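Local coordinates for endonuclease 8-like L720 (PDB 4MB7), which belongs to the endonuclease VIII-like (Fpg/Nei) family, with a helix-two-turn-helix domain and a zinc-binding beta-hairpin, at residues 185-196 with 264-273; 151-162 with 170-178. All coordinates share one frame; numbering follows the deposited sequence.

Interaction 1. Residues 185-196 with 264-273; sequences QQEALYDCKILP and MTTWCPVCQL. With ZN (zinc ion), chain B.
Gln-272 supplies the central polar link: its NE2 donates to Ile-194 O at 2.9 Å, reaching it from above the carbonyl plane. Its OE1 takes the N-H of Cys-268 at 2.8 Å and lies in the plane of the Tyr-190 ring, at the CD1 edge, so the amide is held from both ends. Lys-193 bends at its last two torsions to bring NZ onto a lone pair of Cys-271 O, 2.8 Å away; its positive phi makes it the C-prime residue of the Schellman motif that ends helix 182-191. Leu-195 N donates to Leu-273 O. At the other end Gln-186, whose NE2 has its stronger partner in Asn-182 O, accepts a weak bond at OE1 from Thr-266 N and gives a weak one from NE2 to Met-264 O. The partner is the beta-hairpin zinc finger of Fpg/Nei proteins: Cys-268 and Cys-271 each bind zinc through SG at 2.3 Å, with Cys-247 and His-251 completing the site. Among the apolar contacts, Tyr-190 CE1 meets Cys-271 CB at 3.7 Å, Pro-196 CD sits over the five-membered ring of Trp-267 in a CH-pi contact, and Leu-195 CD1 touches Trp-267 CD1 at 3.5 Å. One water joins Gln-186 O, Thr-266 O and Gln-272 NE2.

Interaction 2. Residues 151-162 with 170-178; sequences FQSHLKNGINIH and FLLDQEYFP
Tyr-176 lays the CD1-CE1 side of its ring over one face of the His-154 imidazole, an offset stack with centroids 4.5 Å apart and planes at 25°. The contact belongs to the helix-two-turn-helix domain of the Fpg/Nei family, where helix 148-161 packs on the end of helix 167-171 and the turns that follow it. At Gly-158 the tyrosine comes close to the helix: the glycine CA lies over the ring face, 3.7 Å from the centroid of Tyr-176, in a CH-pi contact. Further along, His-162, Phe-170 and Tyr-176 complete an aromatic cluster with His-154, the His-162 ring meeting its two neighbours obliquely. Over the face of His-162 stands Asp-173 OD1, 3.4 Å from CE1, while OD2 of the same carboxylate accepts from Glu-175 N in an Asx turn.

The deeper side is apolar. Leu-155, its CG anti to the backbone N (chi1 179°), touches Phe-177 CZ with its CD1 at 3.5 Å and Phe-170 CE2 at 3.7 Å, where the two rings adjoin. Phe-151 turns an edge toward the face of Phe-177, planes at 76°, and helix 205-230 backs this group through Cys-212 and Leu-215. No direct hydrogen bond crosses between the segments, but two waters do: one joins His-154 ND1 to Tyr-176 O, the other lies between His-154 NE2 and Glu-175 OE2, 2.8 Å from that carboxylate oxygen.

In the fold
Helix 167-171 and helix 182-191, consecutive in the chain, connect the two contacts: Leu-171 packs on Leu-189 and on Gln-185, although the contact centres lie about 19 Å apart. Both also lean on helix 205-230, interaction 1 through Ala-188 and Cys-192, interaction 2 through Phe-151, Leu-155, Ile-159 and Phe-177. Interaction 2 is local, within the helical domain, and only partly buried; rings and leucine make its interior, with water at the histidine side. Interaction 1 is more buried, yet farther from the chain centre. It ties that domain to the C-terminal zinc hairpin with direct hydrogen bonds to backbone carbonyls and amides, and a metal fixes one partner.

Interaction 1. Residues 185-196 with 264-273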
# COMPACT_ATOMS: atom_id res chain seq x y z
N GLN A 185 11.14 -4.32 1.91
CA GLN A 185 12.43 -3.73 1.56
C GLN A 185 13.62 -4.47 2.18
O GLN A 185 14.63 -4.68 1.51
CB GLN A 185 12.46 -2.23 1.90
CG GLN A 185 12.32 -1.89 3.38
CD GLN A 185 13.67 -1.76 4.07
OE1 GLN A 185 14.71 -1.76 3.42
NE2 GLN A 185 13.65 -1.63 5.39
N GLN A 186 13.49 -4.88 3.44
CA GLN A 186 14.60 -5.54 4.11
C GLN A 186 14.71 -7.03 3.76
O GLN A 186 15.80 -7.59 3.74
CB GLN A 186 14.55 -5.33 5.63
CG GLN A 186 13.32 -5.88 6.32
CD GLN A 186 13.18 -5.35 7.74
OE1 GLN A 186 13.59 -6.00 8.70
NE2 GLN A 186 12.61 -4.16 7.87
N GLU A 187 13.57 -7.66 3.49
CA GLU A 187 13.57 -9.05 3.03
C GLU A 187 14.21 -9.15 1.65
O GLU A 187 14.97 -10.09 1.37
CB GLU A 187 12.15 -9.61 2.99
CG GLU A 187 11.57 -9.96 4.35
CD GLU A 187 12.25 -11.17 4.98
OE1 GLU A 187 12.67 -12.08 4.23
OE2 GLU A 187 12.36 -11.21 6.22
N ALA A 188 13.92 -8.18 0.79
CA ALA A 188 14.48 -8.16 -0.55
C ALA A 188 15.98 -7.88 -0.51
O ALA A 188 16.75 -8.49 -1.25
CB ALA A 188 13.78 -7.12 -1.40
N LEU A 189 16.38 -6.96 0.36
CA LEU A 189 17.78 -6.59 0.49
C LEU A 189 18.63 -7.76 0.97
O LEU A 189 19.77 -7.94 0.53
CB LEU A 189 17.95 -5.38 1.40
CG LEU A 189 17.62 -4.03 0.75
CD1 LEU A 189 17.65 -2.91 1.78
CD2 LEU A 189 18.57 -3.74 -0.40
N TYR A 190 18.08 -8.57 1.87
CA TYR A 190 18.79 -9.76 2.32
C TYR A 190 18.85 -10.81 1.22
O TYR A 190 19.87 -11.48 1.04
CB TYR A 190 18.15 -10.38 3.57
CG TYR A 190 18.80 -11.69 3.94
CD1 TYR A 190 20.04 -11.71 4.55
CD2 TYR A 190 18.18 -12.90 3.65
CE1 TYR A 190 20.66 -12.90 4.87
CE2 TYR A 190 18.79 -14.10 3.98
CZ TYR A 190 20.03 -14.09 4.59
OH TYR A 190 20.65 -15.28 4.92
N ASP A 191 17.75 -10.95 0.49
CA ASP A 191 17.66 -11.92 -0.60
C ASP A 191 18.70 -11.64 -1.68
O ASP A 191 19.17 -12.55 -2.36
CB ASP A 191 16.25 -11.90 -1.19
CG ASP A 191 15.95 -13.11 -2.05
OD1 ASP A 191 16.57 -14.17 -1.83
OD2 ASP A 191 15.08 -13.00 -2.94
N CYS A 192 19.05 -10.36 -1.83
CA CYS A 192 20.00 -9.94 -2.86
C CYS A 192 21.37 -9.61 -2.29
O CYS A 192 22.23 -9.10 -3.00
CB CYS A 192 19.45 -8.74 -3.62
SG CYS A 192 17.85 -9.03 -4.41
N LYS A 193 21.57 -9.89 -1.00
CA LYS A 193 22.85 -9.67 -0.33
C LYS A 193 23.35 -8.24 -0.46
O LYS A 193 24.53 -8.00 -0.69
CB LYS A 193 23.90 -10.66 -0.85
CG LYS A 193 23.63 -12.10 -0.45
CD LYS A 193 24.48 -13.08 -1.26
CE LYS A 193 25.96 -12.80 -1.10
NZ LYS A 193 26.42 -12.93 0.31
N ILE A 194 22.43 -7.28 -0.33
CA ILE A 194 22.78 -5.87 -0.45
C ILE A 194 22.65 -5.17 0.90
O ILE A 194 21.62 -5.30 1.58
CB ILE A 194 21.89 -5.15 -1.48
CG1 ILE A 194 22.07 -5.78 -2.86
CG2 ILE A 194 22.21 -3.66 -1.52
CD1 ILE A 194 21.24 -5.12 -3.94
N LEU A 195 23.69 -4.45 1.30
CA LEU A 195 23.67 -3.71 2.56
C LEU A 195 22.69 -2.54 2.46
O LEU A 195 22.76 -1.76 1.51
CB LEU A 195 25.07 -3.19 2.89
CG LEU A 195 25.29 -2.65 4.30
CD1 LEU A 195 25.19 -3.77 5.33
CD2 LEU A 195 26.63 -1.93 4.41
N PRO A 196 21.78 -2.43 3.43
CA PRO A 196 20.77 -1.36 3.44
C PRO A 196 21.38 0.03 3.44
O PRO A 196 20.75 0.98 2.97
CB PRO A 196 20.01 -1.61 4.74
CG PRO A 196 20.19 -3.06 5.01
CD PRO A 196 21.57 -3.38 4.54
N MET A 264 13.04 0.78 11.06
CA MET A 264 13.85 -0.18 11.78
C MET A 264 14.14 -1.33 10.83
O MET A 264 13.22 -2.01 10.39
CB MET A 264 13.06 -0.68 12.98
CG MET A 264 13.75 -1.74 13.82
SD MET A 264 15.04 -1.07 14.89
CE MET A 264 14.30 0.43 15.50
N THR A 265 15.42 -1.55 10.54
CA THR A 265 15.80 -2.57 9.56
C THR A 265 16.76 -3.60 10.16
O THR A 265 17.74 -3.24 10.81
CB THR A 265 16.48 -1.92 8.34
OG1 THR A 265 15.63 -0.91 7.79
CG2 THR A 265 16.78 -2.96 7.27
N THR A 266 16.46 -4.87 9.93
CA THR A 266 17.35 -5.95 10.32
C THR A 266 18.14 -6.43 9.11
O THR A 266 17.56 -6.74 8.07
CB THR A 266 16.58 -7.15 10.91
OG1 THR A 266 15.94 -6.75 12.13
CG2 THR A 266 17.53 -8.30 11.21
N TRP A 267 19.46 -6.48 9.24
CA TRP A 267 20.31 -6.98 8.15
C TRP A 267 21.48 -7.78 8.69
O TRP A 267 21.91 -7.60 9.82
CB TRP A 267 20.81 -5.82 7.29
CG TRP A 267 21.90 -5.00 7.91
CD1 TRP A 267 23.25 -5.25 7.86
CD2 TRP A 267 21.76 -3.79 8.66
NE1 TRP A 267 23.94 -4.28 8.53
CE2 TRP A 267 23.05 -3.37 9.04
CE3 TRP A 267 20.65 -3.02 9.05
CZ2 TRP A 267 23.27 -2.21 9.79
CZ3 TRP A 267 20.88 -1.87 9.80
CH2 TRP A 267 22.17 -1.48 10.16
N CYS A 268 22.00 -8.68 7.85
CA CYS A 268 23.18 -9.45 8.20
C CYS A 268 24.42 -8.78 7.64
O CYS A 268 24.56 -8.64 6.42
CB CYS A 268 23.05 -10.88 7.67
SG CYS A 268 24.52 -11.88 7.94
N PRO A 269 25.34 -8.36 8.52
CA PRO A 269 26.56 -7.65 8.12
C PRO A 269 27.51 -8.55 7.32
O PRO A 269 28.36 -8.04 6.58
CB PRO A 269 27.20 -7.27 9.46
CG PRO A 269 26.69 -8.29 10.42
CD PRO A 269 25.29 -8.58 9.98
N VAL A 270 27.35 -9.86 7.47
CA VAL A 270 28.17 -10.82 6.74
C VAL A 270 27.58 -11.10 5.36
O VAL A 270 28.24 -10.89 4.34
CB VAL A 270 28.31 -12.14 7.51
CG1 VAL A 270 29.11 -13.15 6.70
CG2 VAL A 270 28.98 -11.89 8.86
N CYS A 271 26.34 -11.57 5.33
CA CYS A 271 25.67 -11.92 4.07
C CYS A 271 25.49 -10.70 3.17
O CYS A 271 25.70 -10.78 1.96
CB CYS A 271 24.32 -12.58 4.34
SG CYS A 271 24.41 -14.20 5.12
N GLN A 272 25.09 -9.59 3.77
CA GLN A 272 24.83 -8.36 3.02
C GLN A 272 26.01 -7.40 3.12
O GLN A 272 26.24 -6.81 4.17
CB GLN A 272 23.55 -7.69 3.52
CG GLN A 272 22.32 -8.57 3.42
CD GLN A 272 21.15 -8.04 4.22
OE1 GLN A 272 20.81 -8.57 5.27
NE2 GLN A 272 20.53 -6.97 3.73
N LEU A 273 26.75 -7.29 2.04
CA LEU A 273 27.94 -6.46 2.00
C LEU A 273 27.84 -5.44 0.88
O LEU A 273 26.74 -5.06 0.47
CB LEU A 273 29.19 -7.34 1.83
CG LEU A 273 29.40 -8.17 0.56
CD1 LEU A 273 28.24 -9.07 0.20
CD2 LEU A 273 29.78 -7.29 -0.61
ZN ZN B . 24.16 -14.06 7.45
O HOH W 1 17.96 -6.58 5.12
O HOH W 2 13.39 -6.45 11.36
O HOH W 3 28.76 -13.17 2.31

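Interaction 2. Residues 151-162 with 170-178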
# COMPACT_ATOMS: atom_id res chain seq x y z
N PHE A 151 7.53 0.62 -15.88
CA PHE A 151 8.11 0.63 -14.55
C PHE A 151 9.63 0.74 -14.61
O PHE A 151 10.24 1.48 -13.83
CB PHE A 151 7.72 -0.63 -13.77
CG PHE A 151 8.46 -0.80 -12.47
CD1 PHE A 151 8.06 -0.12 -11.33
CD2 PHE A 151 9.56 -1.65 -12.38
CE1 PHE A 151 8.74 -0.27 -10.14
CE2 PHE A 151 10.24 -1.81 -11.19
CZ PHE A 151 9.83 -1.12 -10.07
N GLN A 152 10.24 0.00 -15.53
CA GLN A 152 11.69 0.00 -15.67
C GLN A 152 12.21 1.36 -16.11
O GLN A 152 13.21 1.85 -15.59
CB GLN A 152 12.14 -1.09 -16.65
CG GLN A 152 11.97 -2.50 -16.12
CD GLN A 152 12.85 -2.79 -14.91
OE1 GLN A 152 13.87 -2.13 -14.70
NE2 GLN A 152 12.46 -3.78 -14.12
N SER A 153 11.53 1.97 -17.08
CA SER A 153 11.90 3.30 -17.56
C SER A 153 11.77 4.33 -16.44
O SER A 153 12.64 5.18 -16.25
CB SER A 153 11.02 3.71 -18.74
OG SER A 153 11.07 2.74 -19.77
N HIS A 154 10.67 4.23 -15.70
CA HIS A 154 10.40 5.13 -14.59
C HIS A 154 11.45 4.98 -13.50
O HIS A 154 11.93 5.96 -12.94
CB HIS A 154 9.00 4.86 -14.03
CG HIS A 154 8.56 5.83 -12.98
ND1 HIS A 154 8.19 5.44 -11.71
CD2 HIS A 154 8.44 7.18 -13.01
CE1 HIS A 154 7.85 6.50 -11.00
NE2 HIS A 154 7.99 7.57 -11.77
N LEU A 155 11.80 3.73 -13.20
CA LEU A 155 12.79 3.43 -12.17
C LEU A 155 14.17 4.00 -12.51
O LEU A 155 14.88 4.46 -11.62
CB LEU A 155 12.89 1.92 -11.96
CG LEU A 155 13.91 1.46 -10.92
CD1 LEU A 155 13.59 2.04 -9.56
CD2 LEU A 155 13.98 -0.06 -10.86
N LYS A 156 14.53 3.96 -13.79
CA LYS A 156 15.83 4.48 -14.22
C LYS A 156 15.96 5.98 -13.96
O LYS A 156 17.05 6.46 -13.65
CB LYS A 156 16.07 4.16 -15.70
CG LYS A 156 16.22 2.67 -15.99
CD LYS A 156 16.51 2.41 -17.45
CE LYS A 156 16.39 0.93 -17.78
NZ LYS A 156 17.24 0.09 -16.90
N ASN A 157 14.86 6.71 -14.09
CA ASN A 157 14.86 8.13 -13.77
C ASN A 157 15.07 8.37 -12.28
O ASN A 157 15.81 9.27 -11.89
CB ASN A 157 13.56 8.80 -14.25
CG ASN A 157 13.51 8.97 -15.75
OD1 ASN A 157 14.55 9.07 -16.41
ND2 ASN A 157 12.30 9.00 -16.30
N GLY A 158 14.41 7.56 -11.46
CA GLY A 158 14.50 7.70 -10.02
C GLY A 158 15.87 7.35 -9.47
O GLY A 158 16.31 7.91 -8.46
N ILE A 159 16.55 6.41 -10.12
CA ILE A 159 17.90 6.02 -9.73
C ILE A 159 18.86 7.19 -9.93
O ILE A 159 19.75 7.42 -9.11
CB ILE A 159 18.37 4.78 -10.52
CG1 ILE A 159 17.55 3.55 -10.11
CG2 ILE A 159 19.85 4.51 -10.29
CD1 ILE A 159 17.86 2.30 -10.91
N ASN A 160 18.67 7.93 -11.01
CA ASN A 160 19.49 9.10 -11.30
C ASN A 160 19.19 10.27 -10.37
O ASN A 160 20.08 11.01 -9.98
CB ASN A 160 19.32 9.53 -12.76
N ILE A 161 17.91 10.42 -10.01
CA ILE A 161 17.48 11.51 -9.15
C ILE A 161 17.88 11.29 -7.69
O ILE A 161 18.40 12.20 -7.04
CB ILE A 161 15.95 11.72 -9.24
CG1 ILE A 161 15.56 12.21 -10.64
CG2 ILE A 161 15.47 12.71 -8.19
CD1 ILE A 161 14.07 12.44 -10.82
N HIS A 162 17.64 10.09 -7.19
CA HIS A 162 17.92 9.77 -5.79
C HIS A 162 19.22 8.99 -5.62
O HIS A 162 19.32 8.10 -4.77
CB HIS A 162 16.76 8.98 -5.18
CG HIS A 162 15.46 9.71 -5.20
ND1 HIS A 162 14.96 10.37 -4.09
CD2 HIS A 162 14.54 9.90 -6.18
CE1 HIS A 162 13.80 10.93 -4.39
NE2 HIS A 162 13.53 10.65 -5.65
N PHE A 170 15.30 4.59 -0.74
CA PHE A 170 14.81 4.57 -2.11
C PHE A 170 13.74 3.49 -2.32
O PHE A 170 12.78 3.70 -3.06
CB PHE A 170 15.97 4.37 -3.09
CG PHE A 170 15.56 4.46 -4.53
CD1 PHE A 170 14.95 5.60 -5.02
CD2 PHE A 170 15.81 3.42 -5.40
CE1 PHE A 170 14.58 5.69 -6.35
CE2 PHE A 170 15.44 3.50 -6.73
CZ PHE A 170 14.83 4.64 -7.21
N LEU A 171 13.91 2.34 -1.66
CA LEU A 171 12.95 1.25 -1.79
C LEU A 171 11.62 1.59 -1.13
O LEU A 171 10.60 0.96 -1.42
CB LEU A 171 13.51 -0.04 -1.18
CG LEU A 171 14.66 -0.71 -1.93
CD1 LEU A 171 15.04 -2.01 -1.25
CD2 LEU A 171 14.29 -0.96 -3.39
N LEU A 172 11.64 2.58 -0.24
CA LEU A 172 10.43 3.01 0.46
C LEU A 172 9.80 4.24 -0.18
O LEU A 172 8.78 4.74 0.29
CB LEU A 172 10.75 3.28 1.93
CG LEU A 172 11.09 2.06 2.78
CD1 LEU A 172 11.68 2.47 4.11
CD2 LEU A 172 9.84 1.21 2.99
N ASP A 173 10.41 4.72 -1.26
CA ASP A 173 9.87 5.85 -2.01
C ASP A 173 8.60 5.42 -2.73
O ASP A 173 8.63 4.55 -3.60
CB ASP A 173 10.91 6.36 -3.02
CG ASP A 173 10.55 7.72 -3.59
OD1 ASP A 173 11.43 8.61 -3.58
OD2 ASP A 173 9.41 7.91 -4.05
N GLN A 174 7.48 6.03 -2.36
CA GLN A 174 6.17 5.61 -2.86
C GLN A 174 5.86 6.12 -4.26
O GLN A 174 4.83 5.78 -4.84
CB GLN A 174 5.06 6.01 -1.88
CG GLN A 174 5.15 5.28 -0.56
CD GLN A 174 5.14 3.78 -0.73
OE1 GLN A 174 4.20 3.21 -1.27
NE2 GLN A 174 6.21 3.12 -0.29
N GLU A 175 6.75 6.94 -4.81
CA GLU A 175 6.62 7.37 -6.19
C GLU A 175 7.16 6.30 -7.13
O GLU A 175 6.64 6.10 -8.22
CB GLU A 175 7.35 8.69 -6.42
CG GLU A 175 7.31 9.18 -7.86
CD GLU A 175 7.92 10.55 -8.03
OE1 GLU A 175 8.23 11.20 -7.01
OE2 GLU A 175 8.09 10.99 -9.19
N TYR A 176 8.19 5.59 -6.68
CA TYR A 176 8.87 4.61 -7.52
C TYR A 176 8.57 3.16 -7.14
O TYR A 176 8.58 2.27 -7.99
CB TYR A 176 10.38 4.87 -7.52
CG TYR A 176 10.72 6.21 -8.14
CD1 TYR A 176 10.78 6.35 -9.52
CD2 TYR A 176 10.97 7.32 -7.36
CE1 TYR A 176 11.08 7.56 -10.10
CE2 TYR A 176 11.27 8.54 -7.93
CZ TYR A 176 11.32 8.66 -9.30
OH TYR A 176 11.63 9.87 -9.88
N PHE A 177 8.30 2.92 -5.86
CA PHE A 177 7.91 1.60 -5.39
C PHE A 177 6.61 1.65 -4.59
O PHE A 177 6.60 1.29 -3.41
CB PHE A 177 9.02 0.97 -4.54
CG PHE A 177 10.30 0.72 -5.29
CD1 PHE A 177 11.29 1.69 -5.34
CD2 PHE A 177 10.51 -0.48 -5.94
CE1 PHE A 177 12.46 1.46 -6.03
CE2 PHE A 177 11.68 -0.72 -6.62
CZ PHE A 177 12.66 0.25 -6.67
N PRO A 178 5.51 2.09 -5.22
CA PRO A 178 4.25 2.20 -4.48
C PRO A 178 3.77 0.84 -3.98
O PRO A 178 3.59 -0.08 -4.78
CB PRO A 178 3.28 2.78 -5.52
CG PRO A 178 3.85 2.37 -6.83
CD PRO A 178 5.33 2.39 -6.66
O HOH W 4 9.31 2.80 -10.93
O HOH W 5 6.22 9.67 -10.87